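Local coordinates for protein NAD dependent epimerase/dehydratase family (uncultured archaeon MedDCM-OCT-S05-C57, PDB 5Y1F) that binds NAD+ and probably catalyses the NAD+-dependent oxidation of L-threonine at its 3-hydroxyl, as a monomeric member of the epimerase/dehydratase family, at residues L89-L93 and C104-N108; L112-K117 and L166-Y170; P129-V134 and Y156-V161. All coordinates share one frame; numbering follows the deposited sequence.

Contact 1 (L89-L93 and C104-N108). With NAD (nicotinamide-adenine-dinucleotide), chain B.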
loop_
_atom_site.group_PDB
_atom_site.type_symbol
_atom_site.label_atom_id
_atom_site.label_comp_id
_atom_site.label_asym_id
_atom_site.label_seq_id
_atom_site.Cartn_x
_atom_site.Cartn_y
_atom_site.Cartn_z
ATOM N N LEU A 89 -0.637 5.195 -6.720
ATOM C CA LEU A 89 -1.328 4.347 -5.761
ATOM C C LEU A 89 -2.590 3.709 -6.329
ATOM O O LEU A 89 -3.130 2.828 -5.672
ATOM C CB LEU A 89 -1.669 5.099 -4.459
ATOM C CG LEU A 89 -0.515 5.853 -3.816
ATOM C CD1 LEU A 89 -1.033 6.629 -2.625
ATOM C CD2 LEU A 89 0.620 4.941 -3.404
ATOM N N ALA A 90 -3.093 4.130 -7.487
ATOM C CA ALA A 90 -4.342 3.595 -7.980
ATOM C C ALA A 90 -4.239 2.105 -8.238
ATOM O O ALA A 90 -3.289 1.656 -8.862
ATOM C CB ALA A 90 -4.729 4.300 -9.249
ATOM N N ALA A 91 -5.213 1.347 -7.801
ATOM C CA ALA A 91 -5.201 -0.104 -7.976
ATOM C C ALA A 91 -6.517 -0.668 -7.506
ATOM O O ALA A 91 -7.276 -0.022 -6.785
ATOM C CB ALA A 91 -4.041 -0.766 -7.219
ATOM N N ILE A 92 -6.755 -1.907 -7.897
ATOM C CA ILE A 92 -7.769 -2.815 -7.331
ATOM C C ILE A 92 -6.993 -3.847 -6.497
ATOM O O ILE A 92 -5.996 -4.387 -6.957
ATOM C CB ILE A 92 -8.552 -3.492 -8.479
ATOM C CG1 ILE A 92 -9.264 -2.471 -9.380
ATOM C CG2 ILE A 92 -9.498 -4.563 -7.943
ATOM C CD1 ILE A 92 -10.354 -1.723 -8.706
ATOM N N LEU A 93 -7.438 -4.082 -5.268
ATOM C CA LEU A 93 -6.667 -4.917 -4.356
ATOM C C LEU A 93 -7.117 -6.357 -4.364
ATOM O O LEU A 93 -7.894 -6.798 -5.224
ATOM C CB LEU A 93 -6.641 -4.320 -2.943
ATOM C CG LEU A 93 -5.662 -3.150 -2.774
ATOM C CD1 LEU A 93 -5.875 -2.009 -3.759
ATOM C CD2 LEU A 93 -5.695 -2.660 -1.337
ATOM N N CYS A 104 -9.467 -6.127 -12.146
ATOM C CA CYS A 104 -8.176 -6.039 -11.463
ATOM C C CYS A 104 -7.059 -5.976 -12.492
ATOM O O CYS A 104 -6.163 -5.134 -12.370
ATOM C CB CYS A 104 -8.034 -7.265 -10.580
ATOM S SG CYS A 104 -6.561 -7.317 -9.569
ATOM N N HIS A 105 -7.055 -6.863 -13.484
ATOM C CA HIS A 105 -5.990 -6.826 -14.467
ATOM C C HIS A 105 -5.987 -5.482 -15.200
ATOM O O HIS A 105 -4.965 -4.886 -15.452
ATOM C CB HIS A 105 -6.100 -7.983 -15.470
ATOM C CG HIS A 105 -5.090 -7.908 -16.566
ATOM N ND1 HIS A 105 -5.310 -7.273 -17.772
ATOM C CD2 HIS A 105 -3.777 -8.230 -16.554
ATOM C CE1 HIS A 105 -4.177 -7.226 -18.455
ATOM N NE2 HIS A 105 -3.244 -7.831 -17.755
ATOM N N ASP A 106 -7.174 -5.065 -15.655
ATOM C CA ASP A 106 -7.294 -3.873 -16.450
ATOM C C ASP A 106 -6.753 -2.664 -15.698
ATOM O O ASP A 106 -5.842 -1.966 -16.173
ATOM C CB ASP A 106 -8.749 -3.711 -16.876
ATOM C CG ASP A 106 -8.990 -2.546 -17.846
ATOM O OD1 ASP A 106 -8.075 -2.098 -18.508
ATOM O OD2 ASP A 106 -10.211 -2.175 -17.932
ATOM N N VAL A 107 -7.312 -2.403 -14.522
ATOM C CA VAL A 107 -6.891 -1.239 -13.767
ATOM C C VAL A 107 -5.416 -1.330 -13.371
ATOM O O VAL A 107 -4.655 -0.371 -13.531
ATOM C CB VAL A 107 -7.743 -1.069 -12.504
ATOM C CG1 VAL A 107 -7.172 0.029 -11.631
ATOM C CG2 VAL A 107 -9.170 -0.704 -12.904
ATOM N N ASN A 108 -4.986 -2.498 -12.858
ATOM C CA ASN A 108 -3.609 -2.552 -12.318
ATOM C C ASN A 108 -2.586 -2.572 -13.425
ATOM O O ASN A 108 -1.627 -1.812 -13.406
ATOM C CB ASN A 108 -3.435 -3.745 -11.389
ATOM C CG ASN A 108 -4.235 -3.638 -10.127
ATOM O OD1 ASN A 108 -4.988 -2.674 -9.941
ATOM N ND2 ASN A 108 -4.083 -4.607 -9.231
HETATM P PA NAD B . -7.169 1.752 -1.979
HETATM O O1A NAD B . -7.537 2.314 -0.594
HETATM O O2A NAD B . -8.179 0.790 -2.641
HETATM O O5B NAD B . -6.909 3.042 -2.931
HETATM C C5B NAD B . -6.825 2.873 -4.331
HETATM C C4B NAD B . -7.481 4.052 -4.985
HETATM O O4B NAD B . -7.413 3.729 -6.384
HETATM C C3B NAD B . -8.949 4.220 -4.629
HETATM O O3B NAD B . -9.133 5.507 -4.085
HETATM C C2B NAD B . -9.676 4.032 -5.968
HETATM O O2B NAD B . -10.786 4.918 -6.205
HETATM C C1B NAD B . -8.570 4.280 -6.974
HETATM N N9A NAD B . -8.873 3.616 -8.258
HETATM C C8A NAD B . -9.449 2.411 -8.437
HETATM N N7A NAD B . -9.660 2.178 -9.731
HETATM C C5A NAD B . -9.248 3.277 -10.364
HETATM C C6A NAD B . -9.213 3.699 -11.770
HETATM N N6A NAD B . -9.675 2.892 -12.756
HETATM N N1A NAD B . -8.675 4.882 -12.053
HETATM C C2A NAD B . -8.263 5.692 -11.094
HETATM N N3A NAD B . -8.247 5.379 -9.799
HETATM C C4A NAD B . -8.724 4.205 -9.411
HETATM O O3 NAD B . -5.739 1.035 -1.987
HETATM P PN NAD B . -4.511 1.312 -0.978
HETATM O O1N NAD B . -4.405 2.809 -0.660
HETATM O O2N NAD B . -4.623 0.377 0.210
HETATM O O5D NAD B . -3.273 0.852 -1.913
HETATM C C5D NAD B . -2.591 1.795 -2.680
HETATM C C4D NAD B . -1.458 1.022 -3.368
HETATM O O4D NAD B . -0.677 0.313 -2.368
HETATM C C3D NAD B . -1.948 -0.003 -4.367
HETATM O O3D NAD B . -0.936 -0.166 -5.396
HETATM C C2D NAD B . -1.935 -1.304 -3.543
HETATM O O2D NAD B . -1.798 -2.462 -4.403
HETATM C C1D NAD B . -0.691 -1.072 -2.666
HETATM N N1N NAD B . -0.727 -1.879 -1.430
HETATM C C2N NAD B . -1.541 -1.583 -0.372
HETATM C C3N NAD B . -1.548 -2.370 0.757
HETATM C C7N NAD B . -2.402 -2.060 1.983
HETATM O O7N NAD B . -2.388 -2.833 2.903
HETATM N N7N NAD B . -3.094 -0.950 2.035
HETATM C C4N NAD B . -0.712 -3.472 0.819
HETATM C C5N NAD B . 0.075 -3.794 -0.275
HETATM C C6N NAD B . 0.051 -2.974 -1.386
HETATM O O HOH W 1 -3.432 1.416 -11.672
#

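Contact 2 (L112-K117 and L166-Y170)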
loop_
_atom_site.group_PDB
_atom_site.type_symbol
_atom_site.label_atom_id
_atom_site.label_comp_id
_atom_site.label_asym_id
_atom_site.label_seq_id
_atom_site.Cartn_x
_atom_site.Cartn_y
_atom_site.Cartn_z
ATOM N N LEU A 112 -0.856 0.855 -14.773
ATOM C CA LEU A 112 0.582 0.937 -14.638
ATOM C C LEU A 112 1.283 1.237 -15.950
ATOM O O LEU A 112 2.184 2.090 -16.002
ATOM C CB LEU A 112 1.160 -0.321 -14.008
ATOM C CG LEU A 112 2.673 -0.323 -13.910
ATOM C CD1 LEU A 112 3.204 0.712 -12.928
ATOM C CD2 LEU A 112 3.175 -1.729 -13.544
ATOM N N GLU A 113 0.887 0.541 -16.998
ATOM C CA GLU A 113 1.490 0.814 -18.287
ATOM C C GLU A 113 1.322 2.278 -18.707
ATOM O O GLU A 113 2.271 2.880 -19.215
ATOM C CB GLU A 113 1.003 -0.138 -19.361
ATOM C CG GLU A 113 2.104 -0.400 -20.382
ATOM C CD GLU A 113 1.934 -1.725 -21.078
ATOM O OE1 GLU A 113 2.623 -2.688 -20.691
ATOM O OE2 GLU A 113 1.057 -1.805 -21.965
ATOM N N ASN A 114 0.137 2.841 -18.465
ATOM C CA ASN A 114 -0.081 4.262 -18.755
ATOM C C ASN A 114 0.870 5.165 -17.983
ATOM O O ASN A 114 1.420 6.114 -18.520
ATOM C CB ASN A 114 -1.527 4.617 -18.501
ATOM C CG ASN A 114 -2.478 4.040 -19.538
ATOM O OD1 ASN A 114 -2.035 3.535 -20.592
ATOM N ND2 ASN A 114 -3.772 4.114 -19.265
ATOM N N VAL A 115 1.057 4.818 -16.710
ATOM C CA VAL A 115 1.935 5.605 -15.858
ATOM C C VAL A 115 3.384 5.517 -16.383
ATOM O O VAL A 115 4.077 6.526 -16.422
ATOM C CB VAL A 115 1.842 5.099 -14.385
ATOM C CG1 VAL A 115 2.926 5.723 -13.548
ATOM C CG2 VAL A 115 0.455 5.442 -13.832
ATOM N N LEU A 116 3.839 4.320 -16.691
ATOM C CA LEU A 116 5.225 4.135 -17.138
ATOM C C LEU A 116 5.460 4.800 -18.517
ATOM O O LEU A 116 6.466 5.451 -18.715
ATOM C CB LEU A 116 5.521 2.667 -17.213
ATOM C CG LEU A 116 5.694 1.967 -15.844
ATOM C CD1 LEU A 116 5.748 0.472 -15.966
ATOM C CD2 LEU A 116 6.915 2.463 -15.126
ATOM N N LYS A 117 4.531 4.594 -19.448
ATOM C CA LYS A 117 4.658 5.245 -20.795
ATOM C C LYS A 117 4.741 6.747 -20.633
ATOM O O LYS A 117 5.559 7.410 -21.299
ATOM C CB LYS A 117 3.496 4.864 -21.680
ATOM C CG LYS A 117 3.532 3.435 -22.215
ATOM C CD LYS A 117 2.207 3.135 -22.914
ATOM C CE LYS A 117 2.095 1.778 -23.591
ATOM N NZ LYS A 117 0.658 1.579 -24.012
ATOM N N LEU A 166 7.492 -5.056 -15.250
ATOM C CA LEU A 166 7.389 -3.952 -16.172
ATOM C C LEU A 166 8.156 -2.744 -15.660
ATOM O O LEU A 166 8.826 -2.055 -16.429
ATOM C CB LEU A 166 5.910 -3.634 -16.404
ATOM C CG LEU A 166 5.590 -2.764 -17.606
ATOM C CD1 LEU A 166 6.081 -3.354 -18.909
ATOM C CD2 LEU A 166 4.108 -2.435 -17.676
ATOM N N CYS A 167 7.997 -2.411 -14.366
ATOM C CA CYS A 167 8.767 -1.327 -13.810
ATOM C C CYS A 167 10.250 -1.541 -13.996
ATOM O O CYS A 167 10.976 -0.610 -14.359
ATOM C CB CYS A 167 8.446 -1.132 -12.317
ATOM S SG CYS A 167 6.807 -0.462 -11.973
ATOM N N ASP A 168 10.723 -2.734 -13.687
ATOM C CA ASP A 168 12.161 -2.970 -13.795
ATOM C C ASP A 168 12.642 -2.924 -15.241
ATOM O O ASP A 168 13.754 -2.470 -15.494
ATOM C CB ASP A 168 12.561 -4.221 -13.028
ATOM C CG ASP A 168 12.572 -4.011 -11.516
ATOM O OD1 ASP A 168 12.556 -2.880 -10.996
ATOM O OD2 ASP A 168 12.638 -5.031 -10.782
ATOM N N THR A 169 11.806 -3.312 -16.190
ATOM C CA THR A 169 12.101 -3.109 -17.609
ATOM C C THR A 169 12.209 -1.631 -17.932
ATOM O O THR A 169 13.133 -1.208 -18.639
ATOM C CB THR A 169 11.043 -3.731 -18.479
ATOM O OG1 THR A 169 11.033 -5.141 -18.261
ATOM C CG2 THR A 169 11.276 -3.436 -19.962
ATOM N N TYR A 170 11.337 -0.801 -17.404
ATOM C CA TYR A 170 11.444 0.624 -17.665
ATOM C C TYR A 170 12.680 1.192 -17.065
ATOM O O TYR A 170 13.282 2.125 -17.632
ATOM C CB TYR A 170 10.179 1.359 -17.221
ATOM C CG TYR A 170 9.129 1.430 -18.346
ATOM C CD1 TYR A 170 8.924 2.636 -19.074
ATOM C CD2 TYR A 170 8.466 0.321 -18.775
ATOM C CE1 TYR A 170 8.055 2.685 -20.135
ATOM C CE2 TYR A 170 7.634 0.376 -19.882
ATOM C CZ TYR A 170 7.379 1.596 -20.499
ATOM O OH TYR A 170 6.492 1.671 -21.573
#

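Contact 3 (P129-V134 and Y156-V161). With NAD (nicotinamide-adenine-dinucleotide), chain B.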
loop_
_atom_site.group_PDB
_atom_site.type_symbol
_atom_site.label_atom_id
_atom_site.label_comp_id
_atom_site.label_asym_id
_atom_site.label_seq_id
_atom_site.Cartn_x
_atom_site.Cartn_y
_atom_site.Cartn_z
ATOM N N PRO A 129 4.029 0.949 -6.099
ATOM C CA PRO A 129 4.160 -0.110 -5.102
ATOM C C PRO A 129 3.709 -1.471 -5.554
ATOM O O PRO A 129 2.814 -1.595 -6.440
ATOM C CB PRO A 129 3.331 0.393 -3.933
ATOM C CG PRO A 129 2.277 1.207 -4.560
ATOM C CD PRO A 129 2.970 1.898 -5.732
ATOM N N SER A 130 4.279 -2.487 -4.912
ATOM C CA SER A 130 3.879 -3.891 -5.079
ATOM C C SER A 130 3.187 -4.337 -3.805
ATOM O O SER A 130 2.574 -3.521 -3.117
ATOM C CB SER A 130 5.122 -4.660 -5.411
ATOM O OG SER A 130 4.817 -6.002 -5.673
ATOM N N SER A 131 3.247 -5.618 -3.491
ATOM C CA SER A 131 2.595 -6.195 -2.329
ATOM C C SER A 131 3.275 -7.508 -1.960
ATOM O O SER A 131 3.828 -8.191 -2.827
ATOM C CB SER A 131 1.133 -6.473 -2.660
ATOM O OG SER A 131 0.483 -7.192 -1.625
ATOM N N ILE A 132 3.169 -7.900 -0.694
ATOM C CA ILE A 132 3.502 -9.250 -0.305
ATOM C C ILE A 132 2.669 -10.302 -1.040
ATOM O O ILE A 132 3.048 -11.471 -1.038
ATOM C CB ILE A 132 3.327 -9.473 1.216
ATOM C CG1 ILE A 132 1.893 -9.184 1.703
ATOM C CG2 ILE A 132 4.345 -8.619 1.983
ATOM C CD1 ILE A 132 1.570 -9.652 3.105
ATOM N N ALA A 133 1.596 -9.912 -1.741
ATOM C CA ALA A 133 0.789 -10.849 -2.524
ATOM C C ALA A 133 1.561 -11.402 -3.729
ATOM O O ALA A 133 1.060 -12.294 -4.371
ATOM C CB ALA A 133 -0.473 -10.151 -2.989
ATOM N N VAL A 134 2.774 -10.917 -4.033
ATOM C CA VAL A 134 3.540 -11.564 -5.072
ATOM C C VAL A 134 3.978 -12.959 -4.708
ATOM O O VAL A 134 4.370 -13.722 -5.590
ATOM C CB VAL A 134 4.783 -10.723 -5.471
ATOM C CG1 VAL A 134 4.406 -9.413 -6.113
ATOM C CG2 VAL A 134 5.783 -10.543 -4.354
ATOM N N TYR A 156 -4.657 -10.560 -8.226
ATOM C CA TYR A 156 -3.937 -9.356 -7.792
ATOM C C TYR A 156 -2.434 -9.616 -7.698
ATOM O O TYR A 156 -1.634 -8.817 -8.182
ATOM C CB TYR A 156 -4.522 -8.934 -6.471
ATOM C CG TYR A 156 -3.769 -7.863 -5.709
ATOM C CD1 TYR A 156 -3.914 -6.534 -6.024
ATOM C CD2 TYR A 156 -2.964 -8.188 -4.662
ATOM C CE1 TYR A 156 -3.319 -5.527 -5.284
ATOM C CE2 TYR A 156 -2.334 -7.202 -3.917
ATOM C CZ TYR A 156 -2.583 -5.878 -4.181
ATOM O OH TYR A 156 -2.059 -4.880 -3.373
ATOM N N GLY A 157 -2.061 -10.731 -7.059
ATOM C CA GLY A 157 -0.636 -11.035 -6.963
ATOM C C GLY A 157 0.028 -11.145 -8.323
ATOM O O GLY A 157 1.124 -10.644 -8.533
ATOM N N ILE A 158 -0.660 -11.785 -9.280
ATOM C CA ILE A 158 -0.127 -11.869 -10.619
ATOM C C ILE A 158 0.053 -10.454 -11.197
ATOM O O ILE A 158 1.059 -10.174 -11.832
ATOM C CB ILE A 158 -1.031 -12.732 -11.518
ATOM C CG1 ILE A 158 -0.975 -14.173 -11.060
ATOM C CG2 ILE A 158 -0.668 -12.583 -13.007
ATOM C CD1 ILE A 158 -1.997 -15.085 -11.714
ATOM N N THR A 159 -0.921 -9.578 -11.017
ATOM C CA THR A 159 -0.773 -8.201 -11.529
ATOM C C THR A 159 0.432 -7.522 -10.920
ATOM O O THR A 159 1.088 -6.733 -11.586
ATOM C CB THR A 159 -2.008 -7.295 -11.378
ATOM O OG1 THR A 159 -2.209 -6.851 -10.016
ATOM C CG2 THR A 159 -3.297 -7.929 -11.965
ATOM N N LYS A 160 0.702 -7.798 -9.657
ATOM C CA LYS A 160 1.833 -7.161 -9.001
ATOM C C LYS A 160 3.162 -7.706 -9.493
ATOM O O LYS A 160 4.134 -6.943 -9.586
ATOM C CB LYS A 160 1.715 -7.201 -7.497
ATOM C CG LYS A 160 0.595 -6.357 -6.915
ATOM C CD LYS A 160 0.699 -4.880 -7.307
ATOM C CE LYS A 160 -0.119 -3.991 -6.404
ATOM N NZ LYS A 160 0.026 -2.549 -6.715
ATOM N N VAL A 161 3.246 -9.015 -9.727
ATOM C CA VAL A 161 4.453 -9.586 -10.313
ATOM C C VAL A 161 4.715 -8.981 -11.687
ATOM O O VAL A 161 5.836 -8.542 -12.001
ATOM C CB VAL A 161 4.359 -11.117 -10.424
ATOM C CG1 VAL A 161 5.510 -11.656 -11.221
ATOM C CG2 VAL A 161 4.331 -11.737 -9.032
HETATM P PA NAD B . -7.169 1.752 -1.979
HETATM O O1A NAD B . -7.537 2.314 -0.594
HETATM O O2A NAD B . -8.179 0.790 -2.641
HETATM O O5B NAD B . -6.909 3.042 -2.931
HETATM C C5B NAD B . -6.825 2.873 -4.331
HETATM C C4B NAD B . -7.481 4.052 -4.985
HETATM O O4B NAD B . -7.413 3.729 -6.384
HETATM C C3B NAD B . -8.949 4.220 -4.629
HETATM O O3B NAD B . -9.133 5.507 -4.085
HETATM C C2B NAD B . -9.676 4.032 -5.968
HETATM O O2B NAD B . -10.786 4.918 -6.205
HETATM C C1B NAD B . -8.570 4.280 -6.974
HETATM N N9A NAD B . -8.873 3.616 -8.258
HETATM C C8A NAD B . -9.449 2.411 -8.437
HETATM N N7A NAD B . -9.660 2.178 -9.731
HETATM C C5A NAD B . -9.248 3.277 -10.364
HETATM C C6A NAD B . -9.213 3.699 -11.770
HETATM N N6A NAD B . -9.675 2.892 -12.756
HETATM N N1A NAD B . -8.675 4.882 -12.053
HETATM C C2A NAD B . -8.263 5.692 -11.094
HETATM N N3A NAD B . -8.247 5.379 -9.799
HETATM C C4A NAD B . -8.724 4.205 -9.411
HETATM O O3 NAD B . -5.739 1.035 -1.987
HETATM P PN NAD B . -4.511 1.312 -0.978
HETATM O O1N NAD B . -4.405 2.809 -0.660
HETATM O O2N NAD B . -4.623 0.377 0.210
HETATM O O5D NAD B . -3.273 0.852 -1.913
HETATM C C5D NAD B . -2.591 1.795 -2.680
HETATM C C4D NAD B . -1.458 1.022 -3.368
HETATM O O4D NAD B . -0.677 0.313 -2.368
HETATM C C3D NAD B . -1.948 -0.003 -4.367
HETATM O O3D NAD B . -0.936 -0.166 -5.396
HETATM C C2D NAD B . -1.935 -1.304 -3.543
HETATM O O2D NAD B . -1.798 -2.462 -4.403
HETATM C C1D NAD B . -0.691 -1.072 -2.666
HETATM N N1N NAD B . -0.727 -1.879 -1.430
HETATM C C2N NAD B . -1.541 -1.583 -0.372
HETATM C C3N NAD B . -1.548 -2.370 0.757
HETATM C C7N NAD B . -2.402 -2.060 1.983
HETATM O O7N NAD B . -2.388 -2.833 2.903
HETATM N N7N NAD B . -3.094 -0.950 2.035
HETATM C C4N NAD B . -0.712 -3.472 0.819
HETATM C C5N NAD B . 0.075 -3.794 -0.275
HETATM C C6N NAD B . 0.051 -2.974 -1.386
#

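Contact 1 (L89-L93 and C104-N108)
A single side-chain amide, that of Asn108, reads both backbone polar groups of Ile92 at once. Its OD1 accepts the amide hydrogen of Ile92 N at 2.8 Å, nearly straight at 170° and on a lone pair of the carbonyl, while ND2 donates to Ile92 O at 3.0 Å, with that oxygen close to the amide plane. Two such bonds on the same residue fix the rotation of the carboxamide, whose plane contains both partners, and settle which end carries oxygen; ND2 has a further partner in Thr159 OG1. The loop 89-93 follows strand 83-88 of the Rossmann fold and lines the NAD pocket, and helix 101-122 packs against it. An alanine in place of Asn108 would probably leave Ile92 N and Ile92 O without their mates and the loop beside NAD less firmly set. Next to the amide, Ile92 CG1 packs on Val107 CB at 3.7 Å, the two side chains crossing at about a right angle, and Ile92 CG2 lies 4.0 Å from Cys104 CB. CG2 reaches the cysteine because it stands anti to the backbone N, while CG1 stands beside the backbone N (chi1 -60°) and turns to Val107. Val107 also faces the cofactor, its CG2 lying 3.6 Å from N6A of the adenine. One water donates to both Ala90 O and Val107 O, adding a water-mediated link between loop and helix.

Contact 2 (L112-K117 and L166-Y170)
Leu116 keeps CG beside its backbone N (chi1 -74°), and from there CD1 continues extended to Leu166 on helix 166-170, while CD2, the other branch, turns to Tyr170. Leu166, with CG set the other way, anti to the backbone N, meets the first methyl: Leu116 CD1 lies 3.6 Å from Leu166 CG. The second, Leu116 CD2, rests 4.0 Å from Tyr170 CB, so the branched end of Leu116 is lodged between two residues one helical turn apart. Its CB is used as well. It sits 3.7 Å from the centroid of the Tyr170 ring, only 6° off the normal, a CH-pi contact over the middle of the face. The ring thus lies across the root of Leu116, and its hydroxyl end extends past Lys117, where Tyr170 OH comes 3.5 Å from Lys117 CG; that hydroxyl is hydrogen-bonded to Lys120 NZ. One turn earlier, Leu112 CD1 touches Cys167 SG at 3.9 Å. In one of its two conformers Glu113 crosses Leu166 at about a right angle and lays its CG and OE1 against Leu166 CD2; its pairing with Lys117 NZ in the same helix is long and doubtful. No hydrogen bond joins the two segments, and apolar packing carries the contact. The helix segments run almost parallel, at 10°, with their axes 10.7 Å apart, as expected for two helices on the same side of a Rossmann sheet. Strand 125-131 lies beneath: Leu112 and Cys167 both touch Cys128, and Leu116 touches Leu126, so helices 101-122 and 155-174 pack side by side over the strand that connects them.

Contact 3 (P129-V134 and Y156-V161)
The Tyr-x-x-x-Lys pair of the extended short-chain dehydrogenase fold, Tyr156 and Lys160, faces the end of strand 125-131 here and grips the nicotinamide ribose of NAD. Tyr156 OH and the ribose O2D are 2.6 Å apart, a hydrogen bond in which either may donate, with O2D lying in the plane of the ring at its edge. Lys160 NZ, one turn further along the helix, donates to O3D at 2.9 Å, more weakly to O2D, and to Pro129 O at 3.0 Å from above the carbonyl plane. A bend at chi2 (-57°) followed by an extended chain carries the amine end to that oxygen and the ribose, and Lys160 CG passes over one face of Tyr156 toward its rim. Past the strand end, the edge of the tyrosine ring meets Ala133 CB, which lies 3.6 Å from Tyr156 CD2, and Ser131 OG, a similar distance from Tyr156 CE2. Ser131 OG also accepts from Ala133 N, forming an ST turn. Behind these groups Gly157 CA comes within 3.3 Å of Ala133 O, a close approach that is possible because Gly157 has no side chain. Val134 CB packs on Val161 CG2 at 3.7 Å, and Ser130 OG is hydrogen-bonded to Glu164 OE1. Bonded to Pro129 O and O3D, and weakly to O2D, Lys160 NZ lies next to the tyrosine–ribose bond; in this family the tyrosine generally acts as the acid-base and the lysine orients the ribose, and the geometry is consistent with those roles.

In the fold
Contacts 1 and 3 both touch NAD, and their centres lie about 10 Å apart. They meet directly: Asn108 ND2 is 3.0 Å from Thr159 OG1, a probable hydrogen bond, and Ile92 O packs 3.1 Å from Tyr156 CD1. The amide that fastens the loop in contact 1 therefore also reaches the helix bearing the tyrosine and lysine of contact 3. Contact 2 joins the same two helices, 101-122 and 155-174, further along, with its centre about 14 Å from that of contact 1 and about 15 Å from that of contact 3. It stands back from the cofactor, the side chain of Leu112 being about 9 Å from NAD. In sequence, contact 3 is nested inside the loop closed by contact 2.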